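Local atomic coordinates of receptor-like protein kinase ANXUR1 (Arabidopsis thaliana, PDB entry 6FIG), a protein that probably perceives extracellular signals during plant reproduction through the tandem malectin-like domains of its ectodomain and relays them by serine/threonine kinase activity. Residues N192-I198 / D248-R254; D203-R209 / V242-P246. All coordinates share one frame. Residues are numbered along the deposited sequence.

Contact 1 of 2, residues N192-I198 / D248-R254; sequences NVGGQDI and DIYKTAR. With CA (calcium ion), chain H.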
ATOM      1  N   ASN A 192      13.795 -14.791  -6.843  1.00 20.91           N
ATOM      2  CA  ASN A 192      12.904 -15.891  -6.504  1.00 21.33           C
ATOM      3  C   ASN A 192      13.513 -17.147  -7.110  1.00 21.94           C
ATOM      4  O   ASN A 192      13.394 -17.385  -8.310  1.00 23.49           O
ATOM      5  CB  ASN A 192      11.504 -15.659  -7.083  1.00 22.42           C
ATOM      6  CG  ASN A 192      10.522 -16.728  -6.684  1.00 22.20           C
ATOM      7  OD1 ASN A 192      10.836 -17.550  -5.812  1.00 22.28           O
ATOM      8  ND2 ASN A 192       9.348 -16.745  -7.313  1.00 23.67           N
ATOM      9  N   VAL A 193      14.166 -17.934  -6.262  1.00 20.90           N
ATOM     10  CA  VAL A 193      14.874 -19.138  -6.714  1.00 21.59           C
ATOM     11  C   VAL A 193      13.849 -20.232  -7.067  1.00 22.84           C
ATOM     12  O   VAL A 193      12.997 -20.607  -6.250  1.00 22.62           O
ATOM     13  CB  VAL A 193      15.934 -19.587  -5.689  1.00 20.76           C
ATOM     14  CG1 VAL A 193      16.596 -20.884  -6.143  1.00 21.83           C
ATOM     15  CG2 VAL A 193      16.996 -18.509  -5.534  1.00 21.09           C
ATOM     16  N   GLY A 194      13.933 -20.693  -8.304  1.00 24.02           N
ATOM     17  CA  GLY A 194      13.054 -21.735  -8.809  1.00 25.81           C
ATOM     18  C   GLY A 194      11.658 -21.281  -9.188  1.00 27.26           C
ATOM     19  O   GLY A 194      10.832 -22.118  -9.547  1.00 29.51           O
ATOM     20  N   GLY A 195      11.379 -19.975  -9.137  1.00 27.01           N
ATOM     21  CA  GLY A 195      10.033 -19.473  -9.404  1.00 29.26           C
ATOM     22  C   GLY A 195      10.035 -18.337 -10.394  1.00 30.16           C
ATOM     23  O   GLY A 195      11.098 -17.850 -10.792  1.00 29.91           O
ATOM     24  N   GLN A 196       8.835 -17.916 -10.768  1.00 32.41           N
ATOM     25  CA  GLN A 196       8.656 -16.831 -11.723  1.00 34.00           C
ATOM     26  C   GLN A 196       8.944 -15.482 -11.061  1.00 31.69           C
ATOM     27  O   GLN A 196       8.898 -15.344  -9.843  1.00 29.04           O
ATOM     28  CB  GLN A 196       7.228 -16.828 -12.279  1.00 38.33           C
ATOM     29  CG  GLN A 196       6.884 -18.066 -13.098  1.00 42.97           C
ATOM     30  CD  GLN A 196       5.453 -18.064 -13.615  1.00 47.93           C
ATOM     31  OE1 GLN A 196       4.663 -18.959 -13.294  1.00 53.38           O
ATOM     32  NE2 GLN A 196       5.112 -17.066 -14.428  1.00 51.90           N
ATOM     33  N   ASP A 197       9.223 -14.480 -11.894  1.00 31.38           N
ATOM     34  CA  ASP A 197       9.342 -13.120 -11.402  1.00 30.78           C
ATOM     35  C   ASP A 197       8.127 -12.770 -10.538  1.00 29.81           C
ATOM     36  O   ASP A 197       6.974 -13.046 -10.911  1.00 31.04           O
ATOM     37  CB  ASP A 197       9.377 -12.093 -12.542  1.00 32.38           C
ATOM     38  CG  ASP A 197      10.637 -12.162 -13.415  1.00 34.37           C
ATOM     39  OD1 ASP A 197      11.623 -12.869 -13.107  1.00 33.23           O
ATOM     40  OD2 ASP A 197      10.621 -11.464 -14.465  1.00 36.12           O
ATOM     41  N   ILE A 198       8.393 -12.137  -9.403  1.00 27.91           N
ATOM     42  CA  ILE A 198       7.358 -11.568  -8.560  1.00 28.28           C
ATOM     43  C   ILE A 198       7.425 -10.047  -8.742  1.00 27.58           C
ATOM     44  O   ILE A 198       8.430  -9.448  -8.342  1.00 26.87           O
ATOM     45  CB  ILE A 198       7.588 -11.895  -7.073  1.00 27.74           C
ATOM     46  CG1 ILE A 198       7.642 -13.406  -6.850  1.00 28.41           C
ATOM     47  CG2 ILE A 198       6.478 -11.284  -6.225  1.00 28.25           C
ATOM     48  CD1 ILE A 198       8.038 -13.806  -5.442  1.00 28.96           C
ATOM     49  N   ASP A 248       5.098 -16.213  -1.879  1.00 27.02           N
ATOM     50  CA  ASP A 248       5.424 -16.892  -3.126  1.00 28.71           C
ATOM     51  C   ASP A 248       6.896 -17.249  -3.283  1.00 27.06           C
ATOM     52  O   ASP A 248       7.189 -18.245  -3.961  1.00 28.43           O
ATOM     53  CB  ASP A 248       4.884 -16.134  -4.346  1.00 31.11           C
ATOM     54  CG  ASP A 248       3.393 -16.449  -4.628  1.00 34.77           C
ATOM     55  OD1 ASP A 248       2.794 -17.393  -4.054  1.00 38.32           O
ATOM     56  OD2 ASP A 248       2.787 -15.755  -5.453  1.00 37.75           O
ATOM     57  N   ILE A 249       7.814 -16.508  -2.652  1.00 25.11           N
ATOM     58  CA  ILE A 249       9.224 -16.890  -2.652  1.00 24.70           C
ATOM     59  C   ILE A 249       9.378 -18.289  -2.055  1.00 24.56           C
ATOM     60  O   ILE A 249      10.079 -19.154  -2.622  1.00 23.46           O
ATOM     61  CB  ILE A 249      10.077 -15.892  -1.816  1.00 25.20           C
ATOM     62  CG1 ILE A 249      10.141 -14.543  -2.540  1.00 26.76           C
ATOM     63  CG2 ILE A 249      11.460 -16.444  -1.470  1.00 25.73           C
ATOM     64  CD1 ILE A 249      10.876 -14.570  -3.855  1.00 28.28           C
ATOM     65  N   TYR A 250       8.717 -18.499  -0.926  1.00 23.67           N
ATOM     66  CA  TYR A 250       8.860 -19.734  -0.152  1.00 23.94           C
ATOM     67  C   TYR A 250       8.119 -20.916  -0.766  1.00 24.95           C
ATOM     68  O   TYR A 250       8.439 -22.062  -0.441  1.00 24.86           O
ATOM     69  CB  TYR A 250       8.446 -19.464   1.296  1.00 23.55           C
ATOM     70  CG  TYR A 250       9.313 -18.417   1.940  1.00 22.30           C
ATOM     71  CD1 TYR A 250      10.663 -18.645   2.158  1.00 21.54           C
ATOM     72  CD2 TYR A 250       8.807 -17.170   2.278  1.00 22.26           C
ATOM     73  CE1 TYR A 250      11.468 -17.691   2.735  1.00 20.94           C
ATOM     74  CE2 TYR A 250       9.609 -16.204   2.868  1.00 21.59           C
ATOM     75  CZ  TYR A 250      10.945 -16.448   3.054  1.00 21.16           C
ATOM     76  OH  TYR A 250      11.758 -15.506   3.632  1.00 21.12           O
ATOM     77  N   LYS A 251       7.178 -20.659  -1.678  1.00 25.93           N
ATOM     78  CA  LYS A 251       6.415 -21.741  -2.330  1.00 27.48           C
ATOM     79  C   LYS A 251       7.087 -22.346  -3.569  1.00 26.92           C
ATOM     80  O   LYS A 251       6.535 -23.274  -4.189  1.00 28.22           O
ATOM     81  CB  LYS A 251       5.001 -21.256  -2.696  1.00 30.12           C
ATOM     82  CG  LYS A 251       4.167 -20.933  -1.478  1.00 31.70           C
ATOM     83  CD  LYS A 251       2.811 -20.327  -1.843  1.00 34.78           C
ATOM     84  CE  LYS A 251       2.092 -19.863  -0.584  1.00 36.99           C
ATOM     85  NZ  LYS A 251       0.787 -19.171  -0.855  1.00 40.19           N
ATOM     86  N   THR A 252       8.249 -21.824  -3.957  1.00 25.02           N
ATOM     87  CA  THR A 252       9.035 -22.416  -5.020  1.00 25.18           C
ATOM     88  C   THR A 252      10.484 -22.537  -4.592  1.00 23.80           C
ATOM     89  O   THR A 252      10.984 -21.739  -3.805  1.00 22.06           O
ATOM     90  CB  THR A 252       8.990 -21.613  -6.322  1.00 26.31           C
ATOM     91  OG1 THR A 252       9.422 -20.279  -6.052  1.00 25.15           O
ATOM     92  CG2 THR A 252       7.573 -21.618  -6.926  1.00 28.22           C
ATOM     93  N   ALA A 253      11.176 -23.505  -5.181  1.00 24.26           N
ATOM     94  CA  ALA A 253      12.591 -23.705  -4.905  1.00 23.72           C
ATOM     95  C   ALA A 253      13.300 -24.314  -6.103  1.00 24.45           C
ATOM     96  O   ALA A 253      12.676 -24.900  -7.001  1.00 26.18           O
ATOM     97  CB  ALA A 253      12.765 -24.604  -3.673  1.00 23.52           C
ATOM     98  N   ARG A 254      14.614 -24.164  -6.108  1.00 23.56           N
ATOM     99  CA  ARG A 254      15.466 -24.923  -7.015  1.00 25.17           C
ATOM    100  C   ARG A 254      16.168 -25.949  -6.152  1.00 25.00           C
ATOM    101  O   ARG A 254      16.648 -25.635  -5.062  1.00 24.33           O
ATOM    102  CB  ARG A 254      16.473 -24.040  -7.745  1.00 25.04           C
ATOM    103  CG  ARG A 254      17.231 -24.744  -8.861  1.00 26.40           C
ATOM    104  CD  ARG A 254      18.133 -23.798  -9.625  1.00 26.77           C
ATOM    105  NE  ARG A 254      17.356 -22.726 -10.261  1.00 26.67           N
ATOM    106  CZ  ARG A 254      16.644 -22.859 -11.384  1.00 29.05           C
ATOM    107  NH1 ARG A 254      16.621 -24.004 -12.064  1.00 30.68           N
ATOM    108  NH2 ARG A 254      15.968 -21.820 -11.865  1.00 29.47           N
TER
HETATM  109 CA    CA H 501      11.320 -19.536  -4.720  1.00 30.68          CA
HETATM  110  O   HOH W   1       7.389 -18.585  -6.503  1.00 29.23           O
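At Asn192 the side chain reaches the bound calcium ion, with OD1 of Asn192 2.3 Å from the metal. The amide nitrogen of the same group is also used: ND2 donates to Gln196 O at 2.9 Å and to a water at 2.8 Å. That water donates to Asp248 O at 2.6 Å and is hydrogen-bonded to Thr252 OG1 at 2.7 Å, so it bridges the segments beside the calcium, in its second shell. Val193 supplies its carbonyl O, 2.5 Å from the calcium, while its CG1 packs on Arg254 CB at 3.5 Å. Residues 192-195 form a type II turn. Gly194 has phi 78°, and a CB here would lie 2.2 Å from Ala253 O; a CB on Gly195 would lie 2.4 Å from Thr252 OG1. With no CB at either glycine these clashes do not arise, and the turn can lie against strand 252-255. Ile198 closes the contact with an apolar touch, its CD1 3.3 Å from Ile249 CD1.

Segment 248-254 contributes Ile249 O (2.5 Å), Thr252 O (2.4 Å) and Thr252 OG1 (2.4 Å) to the calcium; Asn365 O, from strand 363-372, is the sixth protein ligand. Asn192 OD1 and Thr252 OG1 lie 3.1 Å apart because both bind the metal; they are not hydrogen-bonded. Nearby, Arg254 forms a salt bridge with Asp214. The ligand spacing, two consecutive residues, then i and i+3, then an asparagine, recurs at Ser7, Cys8, Pro51, Thr54 and Asn154, marking this as one of the paired calcium sites of the tandem malectin-like domains.

Contact 2 of 2, residues D203-R209 / V242-P246; sequences DSGGLTR and VSIAP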
ATOM      1  N   ASP A 203       4.732  -7.887  -3.755  1.00 25.80           N
ATOM      2  CA  ASP A 203       5.731  -7.959  -2.684  1.00 24.39           C
ATOM      3  C   ASP A 203       5.074  -7.749  -1.331  1.00 25.01           C
ATOM      4  O   ASP A 203       4.047  -7.060  -1.242  1.00 27.53           O
ATOM      5  CB  ASP A 203       6.797  -6.892  -2.896  1.00 23.21           C
ATOM      6  CG  ASP A 203       7.948  -7.010  -1.926  1.00 22.11           C
ATOM      7  OD1 ASP A 203       8.281  -8.163  -1.513  1.00 21.47           O
ATOM      8  OD2 ASP A 203       8.561  -5.986  -1.605  1.00 21.36           O
ATOM      9  N   SER A 204       5.664  -8.327  -0.282  1.00 24.65           N
ATOM     10  CA  SER A 204       5.180  -8.141   1.083  1.00 25.53           C
ATOM     11  C   SER A 204       5.719  -6.850   1.689  1.00 25.63           C
ATOM     12  O   SER A 204       6.552  -6.175   1.098  1.00 25.81           O
ATOM     13  CB  SER A 204       5.571  -9.322   1.958  1.00 25.24           C
ATOM     14  OG  SER A 204       6.971  -9.475   1.969  1.00 24.22           O
ATOM     15  N   GLY A 205       5.179  -6.491   2.858  1.00 28.26           N
ATOM     16  CA  GLY A 205       5.630  -5.264   3.547  1.00 28.20           C
ATOM     17  C   GLY A 205       5.234  -3.965   2.863  1.00 28.02           C
ATOM     18  O   GLY A 205       5.720  -2.911   3.222  1.00 27.15           O
ATOM     19  N   GLY A 206       4.376  -4.045   1.848  1.00 27.52           N
ATOM     20  CA  GLY A 206       4.197  -2.946   0.872  1.00 27.36           C
ATOM     21  C   GLY A 206       5.470  -2.337   0.292  1.00 25.98           C
ATOM     22  O   GLY A 206       5.473  -1.164  -0.082  1.00 26.63           O
ATOM     23  N   LEU A 207       6.554  -3.122   0.178  1.00 24.98           N
ATOM     24  CA  LEU A 207       7.853  -2.571  -0.173  1.00 23.72           C
ATOM     25  C   LEU A 207       8.120  -2.531  -1.685  1.00 23.16           C
ATOM     26  O   LEU A 207       9.131  -2.022  -2.116  1.00 22.87           O
ATOM     27  CB  LEU A 207       8.976  -3.339   0.544  1.00 23.76           C
ATOM     28  CG  LEU A 207       8.973  -3.252   2.068  1.00 24.83           C
ATOM     29  CD1 LEU A 207      10.079  -4.138   2.640  1.00 25.22           C
ATOM     30  CD2 LEU A 207       9.141  -1.804   2.515  1.00 25.07           C
ATOM     31  N   THR A 208       7.197  -3.093  -2.468  1.00 23.74           N
ATOM     32  CA  THR A 208       7.288  -3.133  -3.927  1.00 24.33           C
ATOM     33  C   THR A 208       8.622  -3.539  -4.538  1.00 23.07           C
ATOM     34  O   THR A 208       8.997  -3.077  -5.615  1.00 22.49           O
ATOM     35  CB  THR A 208       6.711  -1.853  -4.609  1.00 25.86           C
ATOM     36  OG1 THR A 208       7.484  -0.688  -4.269  1.00 25.29           O
ATOM     37  CG2 THR A 208       5.268  -1.657  -4.246  1.00 27.55           C
ATOM     38  N   ARG A 209       9.316  -4.454  -3.855  1.00 21.96           N
ATOM     39  CA  ARG A 209      10.512  -5.092  -4.388  1.00 21.06           C
ATOM     40  C   ARG A 209      10.131  -6.101  -5.468  1.00 21.99           C
ATOM     41  O   ARG A 209       9.151  -6.830  -5.336  1.00 22.58           O
ATOM     42  CB  ARG A 209      11.264  -5.857  -3.304  1.00 20.64           C
ATOM     43  CG  ARG A 209      11.783  -4.997  -2.168  1.00 20.14           C
ATOM     44  CD  ARG A 209      12.141  -5.830  -0.940  1.00 20.02           C
ATOM     45  NE  ARG A 209      10.969  -6.496  -0.410  1.00 20.05           N
ATOM     46  CZ  ARG A 209      10.921  -7.213   0.716  1.00 20.47           C
ATOM     47  NH1 ARG A 209      11.993  -7.391   1.477  1.00 20.62           N
ATOM     48  NH2 ARG A 209       9.780  -7.793   1.051  1.00 21.29           N
ATOM     49  N   VAL A 242       6.622 -10.870   7.986  1.00 25.63           N
ATOM     50  CA  VAL A 242       6.204 -11.116   6.603  1.00 25.19           C
ATOM     51  C   VAL A 242       6.902 -10.184   5.625  1.00 24.04           C
ATOM     52  O   VAL A 242       7.066 -10.539   4.470  1.00 24.03           O
ATOM     53  CB  VAL A 242       4.654 -11.086   6.381  1.00 27.11           C
ATOM     54  CG1 VAL A 242       3.980 -12.143   7.245  1.00 28.37           C
ATOM     55  CG2 VAL A 242       4.064  -9.727   6.569  1.00 28.96           C
ATOM     56  N   SER A 243       7.351  -9.006   6.095  1.00 23.63           N
ATOM     57  CA  SER A 243       8.130  -8.084   5.270  0.68 22.99           C
ATOM     58  C   SER A 243       9.456  -8.636   4.777  1.00 21.71           C
ATOM     59  O   SER A 243      10.037  -8.090   3.833  1.00 21.98           O
ATOM     60  CB  SER A 243       8.433  -6.771   6.013  0.68 22.94           C
ATOM     61  OG  SER A 243       7.253  -6.108   6.364  0.68 24.43           O
ATOM     62  N   ILE A 244       9.968  -9.719   5.398  1.00 21.50           N
ATOM     63  CA  ILE A 244      11.222 -10.294   4.947  1.00 20.92           C
ATOM     64  C   ILE A 244      11.138 -10.708   3.479  1.00 20.38           C
ATOM     65  O   ILE A 244      12.016 -10.399   2.693  1.00 20.84           O
ATOM     66  CB  ILE A 244      11.667 -11.470   5.852  1.00 21.07           C
ATOM     67  CG1 ILE A 244      12.175 -10.932   7.208  1.00 21.79           C
ATOM     68  CG2 ILE A 244      12.686 -12.344   5.182  1.00 20.96           C
ATOM     69  CD1 ILE A 244      13.521 -10.213   7.158  1.00 21.84           C
ATOM     70  N   ALA A 245      10.054 -11.388   3.117  1.00 20.41           N
ATOM     71  CA  ALA A 245       9.863 -11.829   1.722  1.00 20.35           C
ATOM     72  C   ALA A 245       8.437 -12.342   1.587  1.00 20.60           C
ATOM     73  O   ALA A 245       7.887 -12.882   2.544  1.00 22.16           O
ATOM     74  CB  ALA A 245      10.835 -12.932   1.362  1.00 20.45           C
ATOM     75  N   PRO A 246       7.838 -12.176   0.406  1.00 21.31           N
ATOM     76  CA  PRO A 246       6.481 -12.629   0.208  1.00 22.59           C
ATOM     77  C   PRO A 246       6.343 -14.141   0.136  1.00 23.03           C
ATOM     78  O   PRO A 246       7.308 -14.879  -0.154  1.00 22.79           O
ATOM     79  CB  PRO A 246       6.086 -11.988  -1.133  1.00 23.15           C
ATOM     80  CG  PRO A 246       7.362 -11.817  -1.844  1.00 22.11           C
ATOM     81  CD  PRO A 246       8.381 -11.522  -0.790  1.00 20.72           C
TER
HETATM   82  O   HOH W   2       7.030  -3.155   5.550  1.00 30.06           O
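Backbone carbonyls of segment 242-246 are the acceptors here, Arg209 and Ser204 the donors. Arg209 NH2 donates to Ser243 O at 2.8 Å; NH1 of Arg209 adds two weak bonds, to Ser243 O at 3.1 Å and Ile244 O at 3.2 Å. The guanidinium is held by Asp203, whose OD2 accepts from Arg209 NE (2.7 Å, a salt bridge) and Arg209 N (2.8 Å), while Asp203 OD1 takes Arg209 NH2 at 3.0 Å and also Trp211 NE1. Ser204 OG donates to Val242 O at 2.7 Å, which weakly accepts Ala245 N too. A water donates to Gly205 O at 2.7 Å and Ser243 OG at 3.1 Å; that hydroxyl also bonds to Asp134 of the second subunit. Leu207 N to Ser204 O, 3.2 Å, closes the turn, with phi/psi of 70/9° at Gly205 and 47/30° at Gly206. This is a type I' turn whose loop is braced by the buried Asp203-Arg209 salt bridge and anchored to loop 242-246 by the Ser204 hydroxyl and Arg209 guanidinium.

In the fold
The chain leaves strand 185-192 directly into contact 1, runs on through 203-209, forms strands 212-213 and 225-228, and returns through 242-246 before helix 247-250 and strand 252-255. Contact 2 therefore closes a loop nested within the larger one closed by contact 1. Their centres are 14 Å apart, yet they touch: Tyr250 OH lies 3.6 Å from Ala245 CB, and Ile198 CD1 lies 4.2 Å from Pro246 CG. Contact 1 links the end of strand 185-192 to the start of strand 252-255, whereas contact 2, beside the second subunit, joins two loops, of which 203-209 packs on strand 151-161 through Leu207 against Ile159 and Met161, and 242-246 on strand 278-287 through Ile244 and Ala245.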